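Local coordinates for 5-formaminoimidazole-4-carboxamide-1-(beta)-D-ribofuranosyl 5'-monophosphate synthetase (Methanocaldococcus jannaschii, PDB 2R7K) that catalyses the ATP- and formate-dependent formylation of AICAR to FAICAR in purine biosynthesis, without folates, working as a homohexamer built as a dimer of trimers, at the interface of chains A and B. Sequence-based numbering; all coordinates share one arbitrary frame. Chains: chain A/B, 5-formaminoimidazole-4-carboxamide-1-(beta)-D-ribofuranosyl 5'-monophosphate synthetase.

Contact 1: the interface of chains A and B. Residues chain A 201, 230, 233-234, 253; chain B 238.
Beside ATP-site residues of one ATP-grasp subunit, the loop residue B:Arg238 of the neighbour reaches between A:Glu230, at the end of strand 219-230, and A:Asp234 of the short helix 233-236. An arginine suits this place because its flat guanidinium can serve two carboxylates at once. B:Arg238 grips A:Asp234 side-on, NE to OD1 at 2.9 Å and NH2 to OD2 at 3.0 Å, the latter approaching from above the carboxylate plane. B:Arg238 NH2 also gives a nearly straight bond to A:Glu230 OE1, met at 2.5 Å on its anti side, somewhat out of the carboxylate plane. With CG of A:Asp234 beside its own backbone N (chi1 -71°), A:Asp234 OD2 also accepts the backbone N-H of A:Glu230, N to OD2 2.7 Å, through the anti lone pair, which probably helps hold the carboxylate in place for the arginine. A:Ile233 CG2, packed 3.9 Å from B:Arg238 CZ, adds an apolar side that the charged group can lie against. Farther back, one water joins the carbonyl O of B:Arg238 to the hydroxyls of A:Tyr201 and A:Tyr253, meeting both rings at the edge. A leucine in place of B:Arg238 would probably leave the carboxylates of A:Glu230 and A:Asp234 without their shared positive mate. Since A:Tyr201 and A:Glu230 both belong to the ATP site, the contact places the subunit interface next to the nucleotide site and may help hold these residues in position.

Contact 2: the interface of chains A and B. Residues chain A 205, 207, 261-262; chain B 229, 257-259.
A:Val262, in the short strand 262-263, pairs antiparallel with B:Asn258 of strand 253-260: A:Val262 N donates to B:Asn258 O at 3.0 Å and B:Asn258 N returns a bond to A:Val262 O at 2.9 Å, so a small beta bridge spans the two subunits. B:Gly257 precedes the bridge and adds no side chain beside it. Valine, branched at CB and at ease in extended backbone, suits both chain A positions. A:Val262 CG2 lies beside the amide of B:Asn258, 3.9 Å from ND2, where the two side chains run askew. The backbone pairing makes no demand on the side chain, which leaves this asparagine, an AICAR-site residue, available for another role.

Next to the bridge, B:Tyr229 offers a broad flat surface to chain A. A:Thr205 comes from the opposite direction, over one face, its methyl CG2 above the middle of the B:Tyr229 ring, 3.4 Å from the centroid. A chi1 of 38° brings this about, placing OG1 between the backbone N and carbonyl carbon while CG2 points to the tyrosine; threonine thus supplies a small apolar cap. A:Phe207 meets the same ring differently: the CD2-CE2 edge of B:Tyr229 is directed at a face of the phenylalanine near its rim, with the planes 69° apart and the centroids 5.6 Å apart. Aromatic residues suit this meeting because one can present an edge and the other a face. A:Val261, with CG2 anti to its backbone N, sends that methyl toward chain B, where it lies 3.7 Å from B:Tyr229 CD2 and 4.0 Å from B:Ile259 CG1.

Contact 1: the interface of chains A and B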
loop_
_atom_site.group_PDB
_atom_site.type_symbol
_atom_site.label_atom_id
_atom_site.label_comp_id
_atom_site.label_asym_id
_atom_site.label_seq_id
_atom_site.Cartn_x
_atom_site.Cartn_y
_atom_site.Cartn_z
ATOM N N TYR A 201 -6.735 46.550 -4.040
ATOM C CA TYR A 201 -7.057 45.509 -3.083
ATOM C C TYR A 201 -8.044 44.567 -3.770
ATOM O O TYR A 201 -9.165 44.967 -4.115
ATOM C CB TYR A 201 -7.642 46.097 -1.796
ATOM C CG TYR A 201 -7.835 45.070 -0.703
ATOM C CD1 TYR A 201 -6.939 44.974 0.353
ATOM C CD2 TYR A 201 -8.909 44.185 -0.734
ATOM C CE1 TYR A 201 -7.105 44.027 1.352
ATOM C CE2 TYR A 201 -9.087 43.230 0.260
ATOM C CZ TYR A 201 -8.180 43.155 1.300
ATOM O OH TYR A 201 -8.350 42.216 2.296
ATOM N N GLU A 230 -2.712 33.866 8.124
ATOM C CA GLU A 230 -1.838 34.989 8.476
ATOM C C GLU A 230 -2.258 35.685 9.777
ATOM O O GLU A 230 -3.436 35.789 10.075
ATOM C CB GLU A 230 -1.791 35.984 7.308
ATOM C CG GLU A 230 -1.016 35.465 6.106
ATOM C CD GLU A 230 -1.374 36.155 4.805
ATOM O OE1 GLU A 230 -2.480 36.722 4.700
ATOM O OE2 GLU A 230 -0.539 36.118 3.875
ATOM N N ILE A 233 -4.121 39.267 10.973
ATOM C CA ILE A 233 -5.315 39.528 10.179
ATOM C C ILE A 233 -6.407 38.460 10.336
ATOM O O ILE A 233 -7.582 38.793 10.515
ATOM C CB ILE A 233 -4.962 39.765 8.691
ATOM C CG1 ILE A 233 -6.217 40.146 7.894
ATOM C CG2 ILE A 233 -4.252 38.552 8.097
ATOM C CD1 ILE A 233 -6.896 41.424 8.397
ATOM N N ASP A 234 -6.028 37.183 10.283
ATOM C CA ASP A 234 -7.018 36.107 10.368
ATOM C C ASP A 234 -7.549 35.931 11.796
ATOM O O ASP A 234 -8.602 35.331 12.011
ATOM C CB ASP A 234 -6.468 34.806 9.767
ATOM C CG ASP A 234 -6.358 34.874 8.251
ATOM O OD1 ASP A 234 -7.314 35.374 7.611
ATOM O OD2 ASP A 234 -5.323 34.447 7.690
ATOM N N TYR A 253 0.067 40.924 8.373
ATOM C CA TYR A 253 -0.098 39.783 7.478
ATOM C C TYR A 253 1.102 38.844 7.526
ATOM O O TYR A 253 1.650 38.466 6.494
ATOM C CB TYR A 253 -0.323 40.281 6.054
ATOM C CG TYR A 253 -1.597 41.083 5.897
ATOM C CD1 TYR A 253 -2.748 40.496 5.383
ATOM C CD2 TYR A 253 -1.654 42.429 6.274
ATOM C CE1 TYR A 253 -3.917 41.218 5.231
ATOM C CE2 TYR A 253 -2.832 43.163 6.139
ATOM C CZ TYR A 253 -3.957 42.551 5.613
ATOM O OH TYR A 253 -5.129 43.265 5.466
ATOM N N ARG B 238 -12.780 39.217 5.171
ATOM C CA ARG B 238 -11.382 39.160 5.572
ATOM C C ARG B 238 -10.786 40.565 5.613
ATOM O O ARG B 238 -9.602 40.742 5.906
ATOM C CB ARG B 238 -10.571 38.273 4.621
ATOM C CG ARG B 238 -9.417 37.557 5.314
ATOM C CD ARG B 238 -8.190 37.518 4.451
ATOM N NE ARG B 238 -7.078 36.847 5.118
ATOM C CZ ARG B 238 -5.801 37.047 4.816
ATOM N NH1 ARG B 238 -5.472 37.914 3.869
ATOM N NH2 ARG B 238 -4.852 36.383 5.462
HETATM O O HOH W 1 -7.396 42.064 4.682
#

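Contact 2: the interface of chains A and B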
loop_
_atom_site.group_PDB
_atom_site.type_symbol
_atom_site.label_atom_id
_atom_site.label_comp_id
_atom_site.label_asym_id
_atom_site.label_seq_id
_atom_site.Cartn_x
_atom_site.Cartn_y
_atom_site.Cartn_z
ATOM N N THR A 205 -11.117 34.941 -3.026
ATOM C CA THR A 205 -10.652 33.779 -2.286
ATOM C C THR A 205 -9.204 33.447 -2.658
ATOM O O THR A 205 -8.838 33.454 -3.829
ATOM C CB THR A 205 -11.577 32.584 -2.555
ATOM O OG1 THR A 205 -11.991 32.604 -3.924
ATOM C CG2 THR A 205 -12.815 32.668 -1.689
ATOM N N PHE A 207 -6.072 31.336 -3.474
ATOM C CA PHE A 207 -5.524 30.057 -3.932
ATOM C C PHE A 207 -4.053 30.246 -4.255
ATOM O O PHE A 207 -3.710 30.919 -5.222
ATOM C CB PHE A 207 -6.252 29.573 -5.177
ATOM C CG PHE A 207 -7.715 29.331 -4.964
ATOM C CD1 PHE A 207 -8.173 28.091 -4.550
ATOM C CD2 PHE A 207 -8.637 30.343 -5.182
ATOM C CE1 PHE A 207 -9.525 27.863 -4.360
ATOM C CE2 PHE A 207 -9.991 30.120 -4.982
ATOM C CZ PHE A 207 -10.432 28.873 -4.571
ATOM N N VAL A 261 -7.017 23.672 0.317
ATOM C CA VAL A 261 -8.195 24.094 -0.401
ATOM C C VAL A 261 -8.127 23.456 -1.778
ATOM O O VAL A 261 -7.048 23.149 -2.266
ATOM C CB VAL A 261 -8.229 25.648 -0.542
ATOM C CG1 VAL A 261 -7.133 26.134 -1.490
ATOM C CG2 VAL A 261 -9.590 26.113 -1.022
ATOM N N VAL A 262 -9.285 23.238 -2.389
ATOM C CA VAL A 262 -9.355 22.819 -3.776
ATOM C C VAL A 262 -10.216 23.833 -4.491
ATOM O O VAL A 262 -11.082 24.454 -3.885
ATOM C CB VAL A 262 -9.962 21.390 -3.964
ATOM C CG1 VAL A 262 -9.044 20.321 -3.329
ATOM C CG2 VAL A 262 -11.376 21.312 -3.405
ATOM N N TYR B 229 -16.090 27.790 -0.144
ATOM C CA TYR B 229 -15.151 28.893 -0.202
ATOM C C TYR B 229 -15.679 29.761 -1.326
ATOM O O TYR B 229 -15.532 29.422 -2.503
ATOM C CB TYR B 229 -13.755 28.358 -0.530
ATOM C CG TYR B 229 -12.616 29.266 -0.192
ATOM C CD1 TYR B 229 -12.658 30.076 0.931
ATOM C CD2 TYR B 229 -11.467 29.286 -0.973
ATOM C CE1 TYR B 229 -11.599 30.897 1.253
ATOM C CE2 TYR B 229 -10.399 30.098 -0.651
ATOM C CZ TYR B 229 -10.477 30.903 0.460
ATOM O OH TYR B 229 -9.426 31.733 0.785
ATOM N N GLY B 257 -14.416 27.264 -4.532
ATOM C CA GLY B 257 -13.606 26.171 -4.014
ATOM C C GLY B 257 -14.169 25.597 -2.736
ATOM O O GLY B 257 -15.261 25.970 -2.311
ATOM N N ASN B 258 -13.423 24.672 -2.133
ATOM C CA ASN B 258 -13.855 24.001 -0.919
ATOM C C ASN B 258 -12.700 23.729 0.022
ATOM O O ASN B 258 -11.543 23.606 -0.393
ATOM C CB ASN B 258 -14.587 22.682 -1.242
ATOM C CG ASN B 258 -15.515 22.798 -2.442
ATOM O OD1 ASN B 258 -16.740 22.861 -2.296
ATOM N ND2 ASN B 258 -14.938 22.823 -3.635
ATOM N N ILE B 259 -13.029 23.642 1.303
ATOM C CA ILE B 259 -12.056 23.446 2.358
ATOM C C ILE B 259 -12.563 22.241 3.136
ATOM O O ILE B 259 -13.761 22.137 3.383
ATOM C CB ILE B 259 -11.987 24.698 3.264
ATOM C CG1 ILE B 259 -11.520 25.911 2.447
ATOM C CG2 ILE B 259 -11.076 24.475 4.456
ATOM C CD1 ILE B 259 -11.704 27.241 3.154
#

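The centres of the C-alpha atoms of contact 1 and contact 2 lie about 16 Å apart, within one interface that is not an exact two-fold. Strands 219-230 and 253-260 serve both, but with the chains exchanged: chain A supplies them in contact 1, chain B in contact 2. Each subunit therefore carries the surfaces for both roles, which is consistent with A and B being neighbours within one trimer of the dimer of trimers. Contact 1 involves ATP-site residues and contact 2 an AICAR-site residue, so assembly could help order both substrate sites, though the structure alone does not show this.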